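Local coordinates for protein histidine acid phosphatase (Hafnia alvei, PDB 4ARU) that belongs to branch 2 of the histidine phosphatase superfamily, a histidine acid phosphatase built as a single chain round a mixed beta-sheet with helices, at residues Arg400-Ser403 and His404-Pro408; Gln276-Ala279 and His280-Ser284; Ser140-His143 and Ala144-Lys148. All blocks are in the same frame, centred on the assembly; numbering follows the deposited sequence.

Interaction 1: Arg400-Ser403 and His404-Pro408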
# COMPACT_ATOMS: atom_id res chain seq x y z
N ARG A 400 -15.07 -6.54 16.47
CA ARG A 400 -14.42 -7.16 17.64
C ARG A 400 -12.97 -7.47 17.28
O ARG A 400 -12.04 -7.24 18.08
CB ARG A 400 -15.17 -8.43 18.09
CG ARG A 400 -14.66 -8.97 19.43
CD ARG A 400 -15.13 -8.10 20.57
NE ARG A 400 -16.53 -8.30 20.96
CZ ARG A 400 -16.97 -9.13 21.92
NH1 ARG A 400 -16.12 -9.90 22.60
NH2 ARG A 400 -18.28 -9.20 22.18
N LEU A 401 -12.74 -7.94 16.06
CA LEU A 401 -11.39 -8.17 15.58
C LEU A 401 -10.52 -6.89 15.60
O LEU A 401 -9.35 -6.90 16.04
CB LEU A 401 -11.38 -8.80 14.20
CG LEU A 401 -11.94 -10.21 14.11
CD1 LEU A 401 -11.97 -10.59 12.64
CD2 LEU A 401 -11.06 -11.20 14.86
N VAL A 402 -11.08 -5.78 15.15
CA VAL A 402 -10.41 -4.51 15.21
C VAL A 402 -10.10 -4.15 16.64
O VAL A 402 -8.97 -3.75 16.95
CB VAL A 402 -11.25 -3.42 14.51
CG1 VAL A 402 -10.66 -2.04 14.76
CG2 VAL A 402 -11.30 -3.75 13.02
N SER A 403 -11.07 -4.27 17.54
CA SER A 403 -10.89 -3.91 18.94
C SER A 403 -9.76 -4.67 19.62
O SER A 403 -9.09 -4.12 20.50
CB SER A 403 -12.19 -4.07 19.69
OG SER A 403 -12.51 -5.44 20.01
N HIS A 404 -9.52 -5.91 19.19
CA HIS A 404 -8.44 -6.74 19.74
C HIS A 404 -7.12 -6.51 19.03
O HIS A 404 -6.07 -6.83 19.58
CB HIS A 404 -8.83 -8.22 19.70
CG HIS A 404 -9.82 -8.61 20.75
ND1 HIS A 404 -9.68 -8.27 22.08
CD2 HIS A 404 -10.95 -9.37 20.68
CE1 HIS A 404 -10.70 -8.75 22.77
NE2 HIS A 404 -11.48 -9.42 21.95
N SER A 405 -7.11 -5.94 17.83
CA SER A 405 -5.85 -5.75 17.10
C SER A 405 -5.20 -4.37 17.31
O SER A 405 -3.99 -4.27 17.27
CB SER A 405 -6.00 -5.99 15.60
OG SER A 405 -6.70 -4.97 14.99
N VAL A 406 -5.99 -3.38 17.66
CA VAL A 406 -5.45 -2.05 17.87
C VAL A 406 -4.58 -2.00 19.10
O VAL A 406 -4.72 -2.80 20.05
CB VAL A 406 -6.55 -0.97 17.93
CG1 VAL A 406 -7.22 -0.83 16.56
CG2 VAL A 406 -7.51 -1.24 19.06
N GLU A 407 -3.67 -1.04 19.08
CA GLU A 407 -2.88 -0.68 20.25
C GLU A 407 -3.50 0.55 20.91
O GLU A 407 -3.49 1.62 20.32
CB GLU A 407 -1.46 -0.37 19.85
CG GLU A 407 -0.53 0.17 20.93
CD GLU A 407 -0.65 -0.57 22.25
OE1 GLU A 407 -0.39 -1.82 22.22
OE2 GLU A 407 -1.00 0.05 23.32
N PRO A 408 -4.07 0.40 22.10
CA PRO A 408 -4.73 1.56 22.68
C PRO A 408 -3.86 2.81 22.84
O PRO A 408 -4.37 3.92 22.73
CB PRO A 408 -5.15 1.07 24.05
CG PRO A 408 -5.34 -0.40 23.87
CD PRO A 408 -4.26 -0.80 22.92
O HOH W 1 -6.60 -4.08 21.69

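Interaction 2: Gln276-Ala279 and His280-Ser284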
# COMPACT_ATOMS: atom_id res chain seq x y z
N GLN A 276 -8.81 2.08 13.06
CA GLN A 276 -9.96 2.61 13.78
C GLN A 276 -10.83 3.48 12.86
O GLN A 276 -12.07 3.42 12.92
CB GLN A 276 -9.47 3.45 14.99
CG GLN A 276 -10.50 3.82 16.02
CD GLN A 276 -10.67 2.77 17.09
OE1 GLN A 276 -10.19 1.59 16.99
NE2 GLN A 276 -11.32 3.17 18.13
N THR A 277 -10.20 4.32 12.06
CA THR A 277 -10.91 5.19 11.13
C THR A 277 -11.74 4.39 10.11
O THR A 277 -12.91 4.68 9.87
CB THR A 277 -9.91 6.11 10.43
OG1 THR A 277 -9.35 6.96 11.42
CG2 THR A 277 -10.54 7.01 9.40
N ILE A 278 -11.12 3.36 9.56
CA ILE A 278 -11.80 2.49 8.59
C ILE A 278 -12.99 1.79 9.24
O ILE A 278 -14.13 1.81 8.71
CB ILE A 278 -10.81 1.45 8.01
CG1 ILE A 278 -9.81 2.15 7.11
CG2 ILE A 278 -11.55 0.36 7.24
CD1 ILE A 278 -8.57 1.37 6.77
N ALA A 279 -12.77 1.19 10.40
CA ALA A 279 -13.83 0.51 11.11
C ALA A 279 -14.99 1.45 11.44
O ALA A 279 -16.18 1.14 11.24
CB ALA A 279 -13.29 -0.13 12.38
N HIS A 280 -14.68 2.61 12.00
CA HIS A 280 -15.68 3.59 12.31
C HIS A 280 -16.49 3.99 11.06
O HIS A 280 -17.73 4.06 11.10
CB HIS A 280 -15.01 4.83 12.91
CG HIS A 280 -15.98 5.90 13.23
ND1 HIS A 280 -16.30 6.89 12.34
CD2 HIS A 280 -16.76 6.10 14.31
CE1 HIS A 280 -17.23 7.67 12.87
NE2 HIS A 280 -17.51 7.22 14.07
N ALA A 281 -15.80 4.14 9.94
CA ALA A 281 -16.45 4.57 8.68
C ALA A 281 -17.37 3.46 8.17
O ALA A 281 -18.36 3.75 7.50
CB ALA A 281 -15.46 4.90 7.63
N LEU A 282 -17.08 2.20 8.52
CA LEU A 282 -17.90 1.06 8.11
C LEU A 282 -19.08 0.82 9.02
O LEU A 282 -19.94 -0.01 8.71
CB LEU A 282 -17.04 -0.19 8.01
CG LEU A 282 -15.97 -0.21 6.95
CD1 LEU A 282 -14.94 -1.31 7.18
CD2 LEU A 282 -16.57 -0.39 5.57
N GLY A 283 -19.09 1.51 10.15
CA GLY A 283 -20.21 1.45 11.09
C GLY A 283 -19.91 0.87 12.48
O GLY A 283 -20.84 0.74 13.27
N SER A 284 -18.65 0.57 12.79
CA SER A 284 -18.31 0.11 14.13
C SER A 284 -18.57 1.18 15.14
O SER A 284 -18.29 2.35 14.89
CB SER A 284 -16.84 -0.32 14.23
OG SER A 284 -16.49 -1.25 13.24
O HOH W 2 -14.08 7.18 10.30

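Interaction 3: Ser140-His143 and Ala144-Lys148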
# COMPACT_ATOMS: atom_id res chain seq x y z
N SER A 140 13.63 -3.31 22.11
CA SER A 140 13.84 -4.75 22.28
C SER A 140 12.65 -5.55 21.72
O SER A 140 12.82 -6.63 21.10
CB SER A 140 14.09 -5.11 23.74
OG SER A 140 12.92 -4.95 24.51
N GLN A 141 11.44 -5.02 21.89
CA GLN A 141 10.27 -5.69 21.37
C GLN A 141 10.22 -5.70 19.84
O GLN A 141 9.79 -6.65 19.24
CB GLN A 141 8.99 -5.12 22.01
CG GLN A 141 8.92 -5.39 23.49
CD GLN A 141 7.59 -4.95 24.08
OE1 GLN A 141 6.51 -5.28 23.57
NE2 GLN A 141 7.66 -4.25 25.18
N VAL A 142 10.67 -4.62 19.20
CA VAL A 142 10.78 -4.60 17.76
C VAL A 142 11.70 -5.70 17.27
O VAL A 142 11.37 -6.44 16.35
CB VAL A 142 11.27 -3.22 17.22
CG1 VAL A 142 11.45 -3.28 15.73
CG2 VAL A 142 10.27 -2.12 17.67
N HIS A 143 12.89 -5.76 17.85
CA HIS A 143 13.86 -6.78 17.40
C HIS A 143 13.24 -8.20 17.54
O HIS A 143 13.31 -9.01 16.61
CB HIS A 143 15.12 -6.69 18.27
CG HIS A 143 16.04 -5.55 17.94
ND1 HIS A 143 16.77 -5.52 16.77
CD2 HIS A 143 16.34 -4.40 18.59
CE1 HIS A 143 17.53 -4.43 16.75
NE2 HIS A 143 17.26 -3.72 17.83
N ALA A 144 12.59 -8.47 18.67
CA ALA A 144 12.01 -9.79 18.91
C ALA A 144 10.85 -10.05 17.99
O ALA A 144 10.72 -11.15 17.45
CB ALA A 144 11.59 -9.93 20.35
N ALA A 145 10.03 -9.04 17.73
CA ALA A 145 8.86 -9.24 16.87
C ALA A 145 9.26 -9.50 15.42
O ALA A 145 8.66 -10.33 14.73
CB ALA A 145 7.94 -8.02 16.97
N VAL A 146 10.27 -8.80 14.91
CA VAL A 146 10.74 -9.00 13.56
C VAL A 146 11.35 -10.40 13.42
O VAL A 146 11.10 -11.09 12.42
CB VAL A 146 11.70 -7.88 13.13
CG1 VAL A 146 12.35 -8.20 11.80
CG2 VAL A 146 10.95 -6.54 13.04
N GLU A 147 12.11 -10.83 14.42
CA GLU A 147 12.67 -12.19 14.38
C GLU A 147 11.55 -13.22 14.35
O GLU A 147 11.63 -14.20 13.57
CB GLU A 147 13.61 -12.42 15.54
CG GLU A 147 14.16 -13.84 15.49
CD GLU A 147 15.34 -14.10 16.40
OE1 GLU A 147 16.09 -13.16 16.73
OE2 GLU A 147 15.55 -15.29 16.77
N LYS A 148 10.51 -13.00 15.13
CA LYS A 148 9.36 -13.91 15.15
C LYS A 148 8.70 -13.98 13.78
O LYS A 148 8.35 -15.05 13.27
CB LYS A 148 8.38 -13.47 16.22
CG LYS A 148 7.18 -14.40 16.38
CD LYS A 148 6.21 -13.79 17.40
CE LYS A 148 4.83 -14.44 17.34
NZ LYS A 148 4.93 -15.84 17.81

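Interaction 1: Arg400-Ser403 and His404-Pro408
Val402 O collects the bonds that close the last turn of helix 395-405. Val406 N bonds to it at 3.1 Å, and Ser405 N bonds to it as well. Ser405 OG adds a third bond to Val402 O, 3.2 Å long and tilted 27° from the carbonyl plane. The hydroxyl gets there because chi1 of 72° sets OG between its own backbone N and carbonyl carbon, folded back over the preceding turn. Arg400 O is shared by two donors: His404 N bonds to it, and Ser403 OG lies 2.7 Å from Arg400 O. Past the turn, a water donates to both Ser403 O and Val406 O, bridging the last turn to the first non-helical residue.

Among the side chains, Arg400 and His404 run alongside each other, Arg400 CG lying 3.9 Å from His404 CD2, with guanidinium and imidazole planes 65° apart. Ser403 OG sits over one face of that ring, toward its rim. The valines add an apolar contact, Val402 CG1 to Val406 CG1 at 4.1 Å.

Val402 and Ser405 pack on Leu275 of helix 264-282, Val406 on Thr272 and on Met316 of helix 307-317, while Leu401 leans on Ile381 and Cys384 near the potassium ion.

Interaction 2: Gln276-Ala279 and His280-Ser284
Ala279 O faces Ser284 N across a Schellman motif that ends helix 264-282. The bond is 3.0 Å long and fairly straight, 161° at the hydrogen, although its donor stands above the carbonyl plane. Leu282 N and Gly283 N make weak bonds to the same oxygen, and Gly283 N also bonds to His280 O. Gly283 has a phi of 117°, a conformation that suits glycine, since a beta carbon would crowd the preceding carbonyl oxygen. Upstream the bonds are ordinary helical ones: His280 N to Gln276 O at 2.9 Å, Ala281 N to Thr277 O, and Leu282 N to Ile278 O.

Among the polar side chains, Gln276 NE2 bonds to Thr287 O, Gln276 OE1 to Gln411 NE2, Thr277 OG1 to Pro273 O, and Ser284 OG to Ser399 OG of helix 395-405. The His280 ring leaves the helix with CG anti to the backbone N (chi1 179°), and a water donates to Thr277 O while also bonding to His280 ND1, 3.0 Å away.

Apolar packing joins Ile278 and Leu282, which lie side by side and point the same way, Ile278 CG2 being 3.8 Å from Leu282 CD1. Both rest on Val14 of strand 9-18 and Phe338 of strand 335-342, and Leu282 also meets Phe398. Ser284 OG is in van der Waals contact with Ala279 CB at 3.5 Å.

Ala281 O accepts from Arg12 NE, and Leu282 O from Arg340 NH1. Two cationic groups thus face the carbonyl end of the helix, where they would probably complement the negative end of its dipole, while the Schellman turn brings Gly283 N and Ser284 N, just past the helix, back as donors to last-turn carbonyls.

Interaction 3: Ser140-His143 and Ala144-Lys148
Two successive turns of helix 139-150 make up this contact, a regular alpha-helix in which each amide from Ala144 to Glu147 bonds to the carbonyl four residues before it. The shortest of the four bonds runs from Ala145 N to Gln141 O, at 2.8 Å. The straightest joins Val146 N to Val142 O, with 166° at the hydrogen. Ala144 N to Ser140 O and Glu147 N to His143 O complete the set, and none of the four falls below 153° at the hydrogen. Lys148 N carries the series on to Ala144 O.

The side chains add short carbon contacts to this ladder. Ala145 CB sits 3.2 Å from Gln141 O, and Val146 CG2 comes within 3.3 Å of Val142 O, so that both lie against the carbonyl oxygens one turn back. Val146 CG2 is placed there by a chi1 of 171°, which sends CG1 anti to the backbone N and leaves CG2 beside that N, leaning back along the helix. The same branch meets Val142 CG1 at 4.3 Å, a loose contact between two buried valines on one face. The side chain of Glu147 approaches the preceding turn through CB, near His143 O; its chain then extends onward from the backbone. At the start of the helix Ser140 OG bonds to Asp138 OD1, which also accepts from Gln141 N.

The valine face turns inward: Val142 packs on Tyr265 of helix 264-282 and on Ile201 of strand 198-201, and Val146 on Ile266 and Leu199. Ala145 also touches Tyr265, His143 rests on Leu199 and Ile201, and Glu147 lies against Pro153 in the following loop.

Along the chain the order is interaction 3, interaction 2, then interaction 1. The last two are neighbours in space, their centres 12 Å apart, and they touch where the end of helix 395-405 and the residue after it lie on helix 264-282: Val402 CG1 is 4.0 Å from Ala279 CB, and Val406 CG1 is 3.8 Å from Gln276 OE1. Two helix ends far apart in sequence are thus packed together beside the mixed sheet. Interaction 3 lies apart, its centre about 20 Å from that of interaction 1 and 29 Å from that of interaction 2. Helix 264-282 still connects the regions, since its beginning packs on helix 139-150 and its end carries interaction 2.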